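Local coordinates for protein 3-ketosteroid-delta4-5alpha-dehydrogenase (PDB 4AT2) that uses bound FAD to oxidise 3-ketosteroids, probably introducing the C4-C5 double bond of 5alpha-reduced substrates during steroid breakdown, at residues 143-147 / 186-190; 261-265 / 446-450; 314-319 / 374-379; 455-459 / 498-502. All blocks are in the same frame, centred on the assembly; numbering follows the deposited sequence.

Two of the four contacts reach the ligands directly. Contact 2 sets Phe447 against the flavin, and the same residue touches the bound 4-androstene-3,17-dione; contact 3 meets the other end of that steroid through Val314 and Thr374. Their centres lie 24 Å apart, though their nearest atoms come within about 8 Å, and contact 3 falls in the chain between the two segments of contact 2. Contact 1 stands back from the pocket, with the side chain of Val187 about 7 Å from FAD and about 9 Å from the steroid. Contact 4 is farthest from contact 3, 37 Å between centres across the middle of the chain, and its Tyr498 side chain lies about 10 Å from FAD.

Contact 1: 143-147 / 186-190; sequences GVPFK and HVPQM
Pro145 and Gln189 share the one direct hydrogen bond between these two loops: Gln189 N gives its hydrogen to Pro145 O at 2.8 Å, fairly straight at 162° but from above the carbonyl plane. The same oxygen is approached by Pro188 CA at 3.1 Å in a CH...O contact. The close apolar packing is around Pro188. Val144 CG1, anti to its own backbone N (chi1 -179°), runs beside that proline ring and comes within 3.8 Å of Pro188 CG, while Phe146 CE2 lies 4.0 Å from Pro188 CD and also meets His186 CB. The other side is wetter and looser. One water links Phe146 O to Gln189 OE1; a second accepts from Lys147 N and donates to Val187 O. The extended Gln189 and Lys147 chains pass each other at a slant, Lys147 CB 3.9 Å from Gln189 CD, and their ends share Asp161, which takes a salt bridge from Lys147 NZ and a hydrogen bond from Gln189 NE2. This loop-to-loop packing does not itself touch the ligands: it joins the segment following helix 132-141 to the one following strand 185-186, with helix 202-214 against Val144, Pro145 and Pro188, and Leu95 of helix 94-98 against Phe146.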
loop_
_atom_site.group_PDB
_atom_site.type_symbol
_atom_site.label_atom_id
_atom_site.label_comp_id
_atom_site.label_asym_id
_atom_site.label_seq_id
_atom_site.Cartn_x
_atom_site.Cartn_y
_atom_site.Cartn_z
ATOM N N GLY A 143 -0.646 -11.824 36.283
ATOM C CA GLY A 143 -0.466 -10.704 37.208
ATOM C C GLY A 143 -0.627 -9.314 36.618
ATOM O O GLY A 143 -0.296 -8.318 37.270
ATOM N N VAL A 144 -1.138 -9.228 35.390
ATOM C CA VAL A 144 -1.418 -7.924 34.787
ATOM C C VAL A 144 -2.682 -7.372 35.438
ATOM O O VAL A 144 -3.735 -8.011 35.355
ATOM C CB VAL A 144 -1.634 -8.019 33.255
ATOM C CG1 VAL A 144 -1.905 -6.635 32.661
ATOM C CG2 VAL A 144 -0.418 -8.646 32.578
ATOM N N PRO A 145 -2.589 -6.188 36.086
ATOM C CA PRO A 145 -3.752 -5.648 36.786
ATOM C C PRO A 145 -4.603 -4.731 35.898
ATOM O O PRO A 145 -4.064 -4.004 35.066
ATOM C CB PRO A 145 -3.106 -4.834 37.915
ATOM C CG PRO A 145 -1.838 -4.312 37.309
ATOM C CD PRO A 145 -1.403 -5.324 36.260
ATOM N N PHE A 146 -5.919 -4.785 36.061
ATOM C CA PHE A 146 -6.817 -3.874 35.347
ATOM C C PHE A 146 -7.820 -3.287 36.328
ATOM O O PHE A 146 -8.424 -4.015 37.130
ATOM C CB PHE A 146 -7.585 -4.575 34.216
ATOM C CG PHE A 146 -6.715 -5.141 33.127
ATOM C CD1 PHE A 146 -6.225 -6.440 33.221
ATOM C CD2 PHE A 146 -6.425 -4.399 31.984
ATOM C CE1 PHE A 146 -5.434 -6.983 32.212
ATOM C CE2 PHE A 146 -5.640 -4.938 30.969
ATOM C CZ PHE A 146 -5.145 -6.234 31.081
ATOM N N LYS A 147 -7.999 -1.973 36.269
ATOM C CA LYS A 147 -9.023 -1.329 37.075
ATOM C C LYS A 147 -10.363 -1.484 36.374
ATOM O O LYS A 147 -10.474 -1.196 35.182
ATOM C CB LYS A 147 -8.713 0.146 37.264
ATOM C CG LYS A 147 -9.612 0.803 38.291
ATOM C CD LYS A 147 -9.184 2.237 38.503
ATOM C CE LYS A 147 -10.157 2.964 39.414
ATOM N NZ LYS A 147 -9.579 4.285 39.786
ATOM N N HIS A 186 -8.325 -2.260 26.534
ATOM C CA HIS A 186 -8.054 -2.687 27.920
ATOM C C HIS A 186 -6.698 -2.193 28.328
ATOM O O HIS A 186 -5.721 -2.465 27.644
ATOM C CB HIS A 186 -8.114 -4.207 28.034
ATOM C CG HIS A 186 -9.505 -4.779 27.875
ATOM N ND1 HIS A 186 -10.226 -4.655 26.735
ATOM C CD2 HIS A 186 -10.286 -5.508 28.760
ATOM C CE1 HIS A 186 -11.407 -5.284 26.897
ATOM N NE2 HIS A 186 -11.438 -5.804 28.139
ATOM N N VAL A 187 -6.620 -1.464 29.438
ATOM C CA VAL A 187 -5.376 -0.759 29.792
ATOM C C VAL A 187 -4.939 -1.178 31.188
ATOM O O VAL A 187 -5.700 -1.024 32.137
ATOM C CB VAL A 187 -5.569 0.778 29.731
ATOM C CG1 VAL A 187 -4.250 1.520 29.969
ATOM C CG2 VAL A 187 -6.160 1.178 28.381
ATOM N N PRO A 188 -3.722 -1.727 31.322
ATOM C CA PRO A 188 -3.289 -2.143 32.656
ATOM C C PRO A 188 -3.249 -0.982 33.649
ATOM O O PRO A 188 -3.004 0.163 33.267
ATOM C CB PRO A 188 -1.885 -2.702 32.407
ATOM C CG PRO A 188 -1.953 -3.216 31.009
ATOM C CD PRO A 188 -2.788 -2.203 30.280
ATOM N N GLN A 189 -3.494 -1.298 34.916
ATOM C CA GLN A 189 -3.578 -0.298 35.971
ATOM C C GLN A 189 -2.176 0.139 36.368
ATOM O O GLN A 189 -1.344 -0.683 36.761
ATOM C CB GLN A 189 -4.331 -0.864 37.179
ATOM C CG GLN A 189 -4.682 0.170 38.243
ATOM C CD GLN A 189 -5.459 -0.426 39.406
ATOM O OE1 GLN A 189 -5.546 -1.650 39.558
ATOM N NE2 GLN A 189 -6.037 0.440 40.230
ATOM N N MET A 190 -1.934 1.440 36.257
ATOM C CA MET A 190 -0.632 2.024 36.523
ATOM C C MET A 190 -0.789 3.509 36.824
ATOM O O MET A 190 -1.576 4.198 36.173
ATOM C CB MET A 190 0.268 1.834 35.304
ATOM C CG MET A 190 1.703 2.270 35.499
ATOM S SD MET A 190 2.645 1.922 34.008
ATOM C CE MET A 190 4.117 2.901 34.323
HETATM O O HOH W 1 -7.101 -4.135 39.988
HETATM O O HOH W 2 -6.462 -0.175 34.668
#

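Contact 2: 261-265 / 446-450; sequences GSFAY and GFTLG. With FAD (flavin-adenine dinucleotide), chain D.
Thr448 meets Phe263 by a CH-pi contact, its methyl CG2 standing over one ring face 3.8 Å from the centroid and 18° off the normal. Phe263 gets there with CG between its backbone N and carbonyl carbon (chi1 66°), which brings the ring back to the strand. At the ring's edge, near its plane, CE1 lies 3.7 Å from Gly450 O. A smaller residue such as alanine at Phe263 would probably leave the Thr448 methyl without its aromatic face and open a gap beside Gly450.

The polar contacts gather at Ser262. Its OG accepts from Ala264 N at 3.2 Å, forming an ST turn, bonds His288 outside these segments, and shares a water with Thr448 O. Thr448 OG1 packs 3.3 Å from Ser262 CB.

Ligand contacts lie on either segment. Phe447 CE2 comes within 3.5 Å of FAD C9, placing the ring against the isoalloxazine, and Gly261 CA is 3.6 Å from the phosphate oxygen O1P of FAD. The loop leaving strand 255-258 of the parallel sheet thus passes along the cofactor and packs on strand 444-452, while Met269 and Ile270 of helix 267-273 also touch the Phe263 side chain.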
loop_
_atom_site.group_PDB
_atom_site.type_symbol
_atom_site.label_atom_id
_atom_site.label_comp_id
_atom_site.label_asym_id
_atom_site.label_seq_id
_atom_site.Cartn_x
_atom_site.Cartn_y
_atom_site.Cartn_z
ATOM N N GLY A 261 10.394 -7.047 16.408
ATOM C CA GLY A 261 9.750 -5.781 16.070
ATOM C C GLY A 261 9.715 -5.467 14.590
ATOM O O GLY A 261 10.002 -6.317 13.751
ATOM N N SER A 262 9.394 -4.213 14.291
ATOM C CA SER A 262 8.985 -3.797 12.942
ATOM C C SER A 262 10.152 -3.349 12.073
ATOM O O SER A 262 11.311 -3.521 12.450
ATOM C CB SER A 262 7.960 -2.670 13.061
ATOM O OG SER A 262 8.596 -1.433 13.377
ATOM N N PHE A 263 9.831 -2.780 10.905
ATOM C CA PHE A 263 10.851 -2.199 10.023
ATOM C C PHE A 263 10.825 -0.679 9.971
ATOM O O PHE A 263 11.446 -0.082 9.095
ATOM C CB PHE A 263 10.807 -2.779 8.595
ATOM C CG PHE A 263 9.552 -2.459 7.799
ATOM C CD1 PHE A 263 8.401 -3.251 7.916
ATOM C CD2 PHE A 263 9.540 -1.412 6.872
ATOM C CE1 PHE A 263 7.266 -2.987 7.144
ATOM C CE2 PHE A 263 8.413 -1.152 6.095
ATOM C CZ PHE A 263 7.271 -1.941 6.231
ATOM N N ALA A 264 10.138 -0.063 10.929
ATOM C CA ALA A 264 9.881 1.387 10.889
ATOM C C ALA A 264 11.139 2.250 10.722
ATOM O O ALA A 264 11.085 3.308 10.097
ATOM C CB ALA A 264 9.113 1.824 12.127
ATOM N N TYR A 265 12.262 1.809 11.281
ATOM C CA TYR A 265 13.492 2.591 11.193
ATOM C C TYR A 265 14.465 2.171 10.096
ATOM O O TYR A 265 15.574 2.692 9.997
ATOM C CB TYR A 265 14.128 2.765 12.579
ATOM C CG TYR A 265 13.322 3.786 13.365
ATOM C CD1 TYR A 265 13.337 5.137 12.997
ATOM C CD2 TYR A 265 12.511 3.408 14.436
ATOM C CE1 TYR A 265 12.583 6.078 13.684
ATOM C CE2 TYR A 265 11.757 4.350 15.138
ATOM C CZ TYR A 265 11.794 5.682 14.750
ATOM O OH TYR A 265 11.044 6.635 15.413
ATOM N N GLY A 446 3.836 8.009 11.958
ATOM C CA GLY A 446 3.333 6.656 12.156
ATOM C C GLY A 446 4.358 5.555 12.200
ATOM O O GLY A 446 5.567 5.805 12.179
ATOM N N PHE A 447 3.853 4.329 12.290
ATOM C CA PHE A 447 4.702 3.144 12.346
ATOM C C PHE A 447 4.098 2.028 11.489
ATOM O O PHE A 447 2.934 2.109 11.085
ATOM C CB PHE A 447 5.023 2.716 13.810
ATOM C CG PHE A 447 3.824 2.328 14.648
ATOM C CD1 PHE A 447 3.230 1.069 14.517
ATOM C CD2 PHE A 447 3.342 3.189 15.635
ATOM C CE1 PHE A 447 2.140 0.701 15.314
ATOM C CE2 PHE A 447 2.265 2.824 16.435
ATOM C CZ PHE A 447 1.659 1.580 16.271
ATOM N N THR A 448 4.907 1.020 11.170
ATOM C CA THR A 448 4.546 0.007 10.189
ATOM C C THR A 448 3.797 -1.159 10.824
ATOM O O THR A 448 4.021 -1.478 11.996
ATOM C CB THR A 448 5.809 -0.525 9.477
ATOM O OG1 THR A 448 6.713 -1.066 10.456
ATOM C CG2 THR A 448 6.508 0.609 8.737
ATOM N N LEU A 449 2.904 -1.768 10.047
ATOM C CA LEU A 449 2.037 -2.867 10.521
ATOM C C LEU A 449 2.223 -4.127 9.690
ATOM O O LEU A 449 1.729 -5.199 10.064
ATOM C CB LEU A 449 0.555 -2.454 10.492
ATOM C CG LEU A 449 0.197 -1.182 11.288
ATOM C CD1 LEU A 449 -1.246 -0.755 11.019
ATOM C CD2 LEU A 449 0.454 -1.360 12.788
ATOM N N GLY A 450 2.937 -4.004 8.580
ATOM C CA GLY A 450 3.144 -5.133 7.674
ATOM C C GLY A 450 4.325 -5.980 8.082
ATOM O O GLY A 450 5.212 -5.524 8.802
HETATM P PA FAD D . 9.070 -4.678 20.947
HETATM O O1A FAD D . 8.189 -4.593 22.131
HETATM O O2A FAD D . 9.747 -3.459 20.478
HETATM O O5B FAD D . 10.174 -5.801 21.236
HETATM C C5B FAD D . 11.143 -6.153 20.244
HETATM C C4B FAD D . 12.486 -6.421 20.946
HETATM O O4B FAD D . 13.358 -6.927 19.912
HETATM C C3B FAD D . 13.096 -5.103 21.439
HETATM O O3B FAD D . 13.457 -5.240 22.837
HETATM C C2B FAD D . 14.320 -4.904 20.538
HETATM O O2B FAD D . 15.396 -4.259 21.270
HETATM C C1B FAD D . 14.674 -6.342 20.165
HETATM N N9A FAD D . 15.447 -6.467 18.909
HETATM C C8A FAD D . 15.384 -5.714 17.804
HETATM N N7A FAD D . 16.253 -6.200 16.920
HETATM C C5A FAD D . 16.859 -7.272 17.468
HETATM C C6A FAD D . 17.810 -8.139 17.041
HETATM N N6A FAD D . 18.317 -7.992 15.817
HETATM N N1A FAD D . 18.252 -9.144 17.815
HETATM C C2A FAD D . 17.728 -9.325 19.087
HETATM N N3A FAD D . 16.755 -8.429 19.519
HETATM C C4A FAD D . 16.349 -7.425 18.697
HETATM N N1 FAD D . 0.440 -0.480 20.551
HETATM C C2 FAD D . -0.654 -0.970 21.241
HETATM O O2 FAD D . -1.192 -1.999 20.855
HETATM N N3 FAD D . -1.136 -0.294 22.372
HETATM C C4 FAD D . -0.540 0.898 22.787
HETATM O O4 FAD D . -1.001 1.473 23.777
HETATM C C4X FAD D . 0.563 1.396 22.083
HETATM N N5 FAD D . 1.152 2.563 22.443
HETATM C C5X FAD D . 2.051 3.134 21.618
HETATM C C6 FAD D . 2.477 4.447 21.841
HETATM C C7 FAD D . 3.422 5.044 21.003
HETATM C C7M FAD D . 3.814 6.370 21.276
HETATM C C8 FAD D . 3.946 4.320 19.911
HETATM C C8M FAD D . 4.907 4.857 19.029
HETATM C C9 FAD D . 3.527 3.005 19.699
HETATM C C9A FAD D . 2.565 2.416 20.533
HETATM N N10 FAD D . 2.128 1.152 20.312
HETATM C C10 FAD D . 1.049 0.707 20.971
HETATM C "C1'" FAD D . 2.842 0.200 19.422
HETATM C "C2'" FAD D . 3.560 -0.863 20.267
HETATM O "O2'" FAD D . 4.351 -0.152 21.221
HETATM C "C3'" FAD D . 4.466 -1.746 19.395
HETATM O "O3'" FAD D . 3.904 -1.975 18.091
HETATM C "C4'" FAD D . 4.709 -3.091 20.100
HETATM O "O4'" FAD D . 5.268 -2.824 21.394
HETATM C "C5'" FAD D . 5.681 -3.956 19.294
HETATM O "O5'" FAD D . 5.807 -5.231 19.953
HETATM P P FAD D . 6.998 -6.237 19.540
HETATM O O1P FAD D . 6.914 -6.572 18.115
HETATM O O2P FAD D . 7.035 -7.328 20.570
HETATM O O3P FAD D . 8.300 -5.260 19.625
HETATM O O HOH W 3 6.021 -0.401 13.744
#

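Contact 3: 314-319 / 374-379; sequences VCDPQL and TPFLRV. With ASD (4-androstene-3-17-dione), chain B.
Asp316 ties its loop to Leu377 and Thr374, and its side chain can be followed outward atom by atom. At the backbone, Asp316 N donates to Leu377 O at 2.9 Å, a bent bond of 136°; the side chain then starts with CB, 3.6 Å from that same oxygen. With CG anti to the backbone N (chi1 -170°), the carboxylate swings over to Thr374. At the tip, OD1 takes the hydroxyl hydrogen of Thr374 OG1 at 2.7 Å, almost in line with its own C-O bond, and also bonds Thr372 OG1. The other oxygen, OD2, accepts from Gln318 N at 3.0 Å, capping the N-terminus of the short helix, and receives a hydrogen from a water that Arg378 NE binds in turn. Without the carboxylate, as with an alanine here, the Thr374 hydroxyl and the helix's first turn would probably lose their acceptor, and Thr372 OG1 a partner.

The methyl branch of Thr374 turns to the steroid: CG2 lies 3.8 Å from C15 of the bound 4-androstene-3,17-dione, and Val314 CG1 is 3.9 Å from its O2. Leu377 also reaches the steroid through CD1, while its CD2 packs on Val314 CB; Cys315 SG lies against Val379 CG2. The contact joins the end of strand 309-313 and the start of helix 317-320 to the loop between helix 361-369 and strand 383-385, with Leu438 of strand 435-439 touching Cys315 and Val379.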
loop_
_atom_site.group_PDB
_atom_site.type_symbol
_atom_site.label_atom_id
_atom_site.label_comp_id
_atom_site.label_asym_id
_atom_site.label_seq_id
_atom_site.Cartn_x
_atom_site.Cartn_y
_atom_site.Cartn_z
ATOM N N VAL A 314 -1.207 14.619 15.935
ATOM C CA VAL A 314 -0.740 15.177 17.211
ATOM C C VAL A 314 -1.475 16.448 17.645
ATOM O O VAL A 314 -0.902 17.525 17.793
ATOM C CB VAL A 314 0.799 15.320 17.291
ATOM C CG1 VAL A 314 1.452 13.941 17.400
ATOM C CG2 VAL A 314 1.344 16.115 16.112
ATOM N N CYS A 315 -2.771 16.290 17.857
ATOM C CA CYS A 315 -3.608 17.337 18.404
ATOM C C CYS A 315 -4.542 16.672 19.409
ATOM O O CYS A 315 -4.892 15.502 19.257
ATOM C CB CYS A 315 -4.389 18.026 17.282
ATOM S SG CYS A 315 -5.391 19.427 17.836
ATOM N N ASP A 316 -4.940 17.397 20.446
ATOM C CA ASP A 316 -5.735 16.778 21.487
ATOM C C ASP A 316 -7.172 16.492 21.025
ATOM O O ASP A 316 -7.832 17.379 20.479
ATOM C CB ASP A 316 -5.777 17.652 22.736
ATOM C CG ASP A 316 -6.393 16.929 23.888
ATOM O OD1 ASP A 316 -5.712 16.035 24.429
ATOM O OD2 ASP A 316 -7.566 17.212 24.220
ATOM N N PRO A 317 -7.665 15.266 21.263
ATOM C CA PRO A 317 -9.025 14.935 20.823
ATOM C C PRO A 317 -10.154 15.755 21.451
ATOM O O PRO A 317 -11.221 15.874 20.848
ATOM C CB PRO A 317 -9.149 13.444 21.188
ATOM C CG PRO A 317 -7.742 12.939 21.077
ATOM C CD PRO A 317 -6.942 14.057 21.711
ATOM N N GLN A 318 -9.943 16.323 22.639
ATOM C CA GLN A 318 -10.997 17.132 23.255
ATOM C C GLN A 318 -11.214 18.447 22.500
ATOM O O GLN A 318 -12.303 19.010 22.547
ATOM C CB GLN A 318 -10.696 17.407 24.736
ATOM C CG GLN A 318 -10.675 16.139 25.602
ATOM C CD GLN A 318 -12.023 15.798 26.220
ATOM O OE1 GLN A 318 -13.070 15.991 25.609
ATOM N NE2 GLN A 318 -11.996 15.291 27.455
ATOM N N LEU A 319 -10.177 18.930 21.816
ATOM C CA LEU A 319 -10.330 20.089 20.921
ATOM C C LEU A 319 -11.001 19.656 19.619
ATOM O O LEU A 319 -11.981 20.280 19.169
ATOM C CB LEU A 319 -8.977 20.738 20.613
ATOM C CG LEU A 319 -8.271 21.380 21.814
ATOM C CD1 LEU A 319 -6.866 21.795 21.415
ATOM C CD2 LEU A 319 -9.063 22.568 22.325
ATOM N N THR A 374 -3.222 14.158 27.388
ATOM C CA THR A 374 -2.260 14.797 26.486
ATOM C C THR A 374 -2.457 16.325 26.425
ATOM O O THR A 374 -2.701 16.866 25.356
ATOM C CB THR A 374 -2.301 14.176 25.055
ATOM O OG1 THR A 374 -3.616 14.302 24.496
ATOM C CG2 THR A 374 -1.935 12.696 25.064
ATOM N N PRO A 375 -2.350 17.028 27.577
ATOM C CA PRO A 375 -2.529 18.488 27.538
ATOM C C PRO A 375 -1.476 19.186 26.668
ATOM O O PRO A 375 -1.717 20.290 26.179
ATOM C CB PRO A 375 -2.389 18.901 29.015
ATOM C CG PRO A 375 -1.513 17.840 29.601
ATOM C CD PRO A 375 -1.949 16.566 28.919
ATOM N N PHE A 376 -0.337 18.525 26.463
ATOM C CA PHE A 376 0.744 19.045 25.619
ATOM C C PHE A 376 0.374 19.055 24.129
ATOM O O PHE A 376 1.070 19.660 23.309
ATOM C CB PHE A 376 2.044 18.260 25.867
ATOM C CG PHE A 376 1.878 16.762 25.801
ATOM C CD1 PHE A 376 2.014 16.086 24.588
ATOM C CD2 PHE A 376 1.584 16.021 26.954
ATOM C CE1 PHE A 376 1.861 14.704 24.520
ATOM C CE2 PHE A 376 1.433 14.638 26.887
ATOM C CZ PHE A 376 1.569 13.983 25.669
ATOM N N LEU A 377 -0.726 18.383 23.784
ATOM C CA LEU A 377 -1.252 18.403 22.416
ATOM C C LEU A 377 -2.353 19.448 22.223
ATOM O O LEU A 377 -3.053 19.443 21.204
ATOM C CB LEU A 377 -1.743 17.008 21.993
ATOM C CG LEU A 377 -0.682 15.903 21.977
ATOM C CD1 LEU A 377 -1.305 14.614 21.468
ATOM C CD2 LEU A 377 0.552 16.272 21.152
ATOM N N ARG A 378 -2.505 20.353 23.194
ATOM C CA ARG A 378 -3.481 21.435 23.042
ATOM C C ARG A 378 -2.940 22.533 22.131
ATOM O O ARG A 378 -2.450 23.572 22.595
ATOM C CB ARG A 378 -3.910 22.002 24.396
ATOM C CG ARG A 378 -4.793 21.054 25.189
ATOM C CD ARG A 378 -4.839 21.465 26.646
ATOM N NE ARG A 378 -5.769 20.644 27.425
ATOM C CZ ARG A 378 -5.862 20.693 28.753
ATOM N NH1 ARG A 378 -5.058 21.495 29.455
ATOM N NH2 ARG A 378 -6.755 19.942 29.389
ATOM N N VAL A 379 -3.027 22.286 20.829
ATOM C CA VAL A 379 -2.559 23.215 19.801
ATOM C C VAL A 379 -3.316 24.530 19.894
ATOM O O VAL A 379 -4.537 24.537 20.053
ATOM C CB VAL A 379 -2.736 22.591 18.396
ATOM C CG1 VAL A 379 -2.363 23.575 17.294
ATOM C CG2 VAL A 379 -1.919 21.308 18.269
HETATM C C1 ASD B . -0.013 4.799 19.185
HETATM C C10 ASD B . -0.938 5.775 19.934
HETATM C C11 ASD B . 0.482 7.801 19.180
HETATM C C12 ASD B . 1.234 9.108 19.532
HETATM C C13 ASD B . 0.414 9.955 20.500
HETATM C C14 ASD B . 0.080 9.109 21.728
HETATM C C15 ASD B . -0.331 10.111 22.818
HETATM C C16 ASD B . 0.661 11.272 22.631
HETATM C C17 ASD B . 1.121 11.080 21.194
HETATM C C18 ASD B . -0.781 10.609 19.798
HETATM C C19 ASD B . -2.104 6.181 19.029
HETATM C C2 ASD B . -0.668 3.446 18.829
HETATM C C3 ASD B . -1.481 2.886 19.977
HETATM C C4 ASD B . -1.738 3.738 21.165
HETATM C C5 ASD B . -1.543 5.077 21.142
HETATM C C6 ASD B . -2.006 5.879 22.352
HETATM C C7 ASD B . -1.075 7.048 22.669
HETATM C C8 ASD B . -0.815 7.896 21.425
HETATM C C9 ASD B . -0.104 7.007 20.372
HETATM O O1 ASD B . -1.899 1.729 19.940
HETATM O O2 ASD B . 1.963 11.780 20.645
HETATM O O HOH W 4 -7.823 19.343 26.026
#

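Contact 4: 455-459 / 498-502; sequences TVNSE and YGRRA
Arg501 bends at chi2 (-76°), folding its chain over the carbonyl of Val456, and Ser458 turns OG anti to its carbonyl carbon (chi1 -64°), toward the helix. Arg501 NH1 then donates to Val456 O at 2.9 Å; the oxygen lies nearly in the guanidinium plane, whereas the nitrogen sits above the plane of the carbonyl. Arg501 CG also rests on that oxygen at 3.4 Å, and the Tyr498 ring presents its edge to it, with CE1 3.4 Å away. Ser458 OG donates to Tyr498 O at 2.7 Å. This carbonyl keeps its helical bond from Ala502 N as well, the two donors arriving from opposite faces, while Ser458 CB packs 3.6 Å from Ala502 CB. Farther out, a water accepts from Asn457 ND2 and donates to Arg501 O.

The type I turn from Thr455 to Ser458 is closed by Ser458 N to Thr455 O, and Thr455 OG1 ties its start to Glu459 just beyond, accepting from Glu459 N and donating to Glu459 OE1. Asp127 takes a salt bridge from Arg501 and a hydrogen bond from Tyr498 OH. The turn between strands 444-452 and 459-461 thereby docks on helix 490-507, with helix 122-130 supplying Asp127 and touching Val456 and Tyr498.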
loop_
_atom_site.group_PDB
_atom_site.type_symbol
_atom_site.label_atom_id
_atom_site.label_comp_id
_atom_site.label_asym_id
_atom_site.label_seq_id
_atom_site.Cartn_x
_atom_site.Cartn_y
_atom_site.Cartn_z
ATOM N N THR A 455 0.751 -18.260 10.281
ATOM C CA THR A 455 -0.481 -18.989 10.560
ATOM C C THR A 455 -1.047 -18.560 11.914
ATOM O O THR A 455 -0.400 -17.822 12.663
ATOM C CB THR A 455 -0.238 -20.499 10.645
ATOM O OG1 THR A 455 0.579 -20.774 11.793
ATOM C CG2 THR A 455 0.435 -21.044 9.374
ATOM N N VAL A 456 -2.242 -19.049 12.262
ATOM C CA VAL A 456 -2.797 -18.769 13.598
ATOM C C VAL A 456 -1.981 -19.423 14.715
ATOM O O VAL A 456 -2.126 -19.082 15.891
ATOM C CB VAL A 456 -4.285 -19.161 13.712
ATOM C CG1 VAL A 456 -5.111 -18.299 12.768
ATOM C CG2 VAL A 456 -4.487 -20.645 13.408
ATOM N N ASN A 457 -1.111 -20.352 14.333
ATOM C CA ASN A 457 -0.175 -20.972 15.270
ATOM C C ASN A 457 1.216 -20.327 15.228
ATOM O O ASN A 457 2.179 -20.846 15.815
ATOM C CB ASN A 457 -0.103 -22.481 15.037
ATOM C CG ASN A 457 -1.381 -23.191 15.458
ATOM O OD1 ASN A 457 -2.028 -23.869 14.649
ATOM N ND2 ASN A 457 -1.768 -23.012 16.707
ATOM N N SER A 458 1.283 -19.181 14.548
ATOM C CA SER A 458 2.479 -18.336 14.469
ATOM C C SER A 458 3.664 -19.004 13.791
ATOM O O SER A 458 4.832 -18.678 14.071
ATOM C CB SER A 458 2.849 -17.767 15.848
ATOM O OG SER A 458 1.822 -16.905 16.323
ATOM N N GLU A 459 3.355 -19.929 12.883
ATOM C CA GLU A 459 4.365 -20.526 12.004
ATOM C C GLU A 459 4.620 -19.551 10.865
ATOM O O GLU A 459 3.671 -19.013 10.296
ATOM C CB GLU A 459 3.837 -21.834 11.423
ATOM C CG GLU A 459 3.536 -22.870 12.485
ATOM C CD GLU A 459 2.419 -23.803 12.078
ATOM O OE1 GLU A 459 1.325 -23.337 11.680
ATOM O OE2 GLU A 459 2.636 -25.029 12.186
ATOM N N TYR A 498 -0.484 -13.795 19.755
ATOM C CA TYR A 498 0.270 -14.652 18.815
ATOM C C TYR A 498 1.679 -14.993 19.298
ATOM O O TYR A 498 2.254 -15.994 18.865
ATOM C CB TYR A 498 0.195 -14.137 17.359
ATOM C CG TYR A 498 -1.221 -14.336 16.871
ATOM C CD1 TYR A 498 -1.728 -15.620 16.708
ATOM C CD2 TYR A 498 -2.077 -13.253 16.685
ATOM C CE1 TYR A 498 -3.043 -15.836 16.326
ATOM C CE2 TYR A 498 -3.395 -13.448 16.310
ATOM C CZ TYR A 498 -3.867 -14.739 16.126
ATOM O OH TYR A 498 -5.180 -14.933 15.771
ATOM N N GLY A 499 2.196 -14.197 20.232
ATOM C CA GLY A 499 3.407 -14.566 20.983
ATOM C C GLY A 499 3.164 -15.872 21.728
ATOM O O GLY A 499 3.948 -16.813 21.613
ATOM N N ARG A 500 2.060 -15.943 22.471
ATOM C CA ARG A 500 1.661 -17.206 23.116
ATOM C C ARG A 500 1.659 -18.379 22.136
ATOM O O ARG A 500 2.254 -19.434 22.404
ATOM C CB ARG A 500 0.277 -17.074 23.764
ATOM C CG ARG A 500 0.258 -16.230 25.033
ATOM C CD ARG A 500 -1.169 -16.119 25.562
ATOM N NE ARG A 500 -1.703 -17.432 25.935
ATOM C CZ ARG A 500 -2.994 -17.695 26.121
ATOM N NH1 ARG A 500 -3.908 -16.739 25.981
ATOM N NH2 ARG A 500 -3.370 -18.922 26.454
ATOM N N ARG A 501 1.002 -18.187 20.997
ATOM C CA ARG A 501 0.871 -19.237 19.990
ATOM C C ARG A 501 2.255 -19.659 19.473
ATOM O O ARG A 501 2.500 -20.847 19.251
ATOM C CB ARG A 501 -0.022 -18.781 18.832
ATOM C CG ARG A 501 -1.495 -18.634 19.205
ATOM C CD ARG A 501 -2.204 -19.989 19.320
ATOM N NE ARG A 501 -3.599 -19.808 19.737
ATOM C CZ ARG A 501 -4.601 -19.480 18.919
ATOM N NH1 ARG A 501 -4.390 -19.324 17.618
ATOM N NH2 ARG A 501 -5.827 -19.323 19.408
ATOM N N ALA A 502 3.159 -18.689 19.303
ATOM C CA ALA A 502 4.502 -19.006 18.810
ATOM C C ALA A 502 5.244 -19.860 19.827
ATOM O O ALA A 502 5.964 -20.790 19.449
ATOM C CB ALA A 502 5.298 -17.738 18.519
HETATM O O HOH W 5 -0.019 -22.544 18.881
#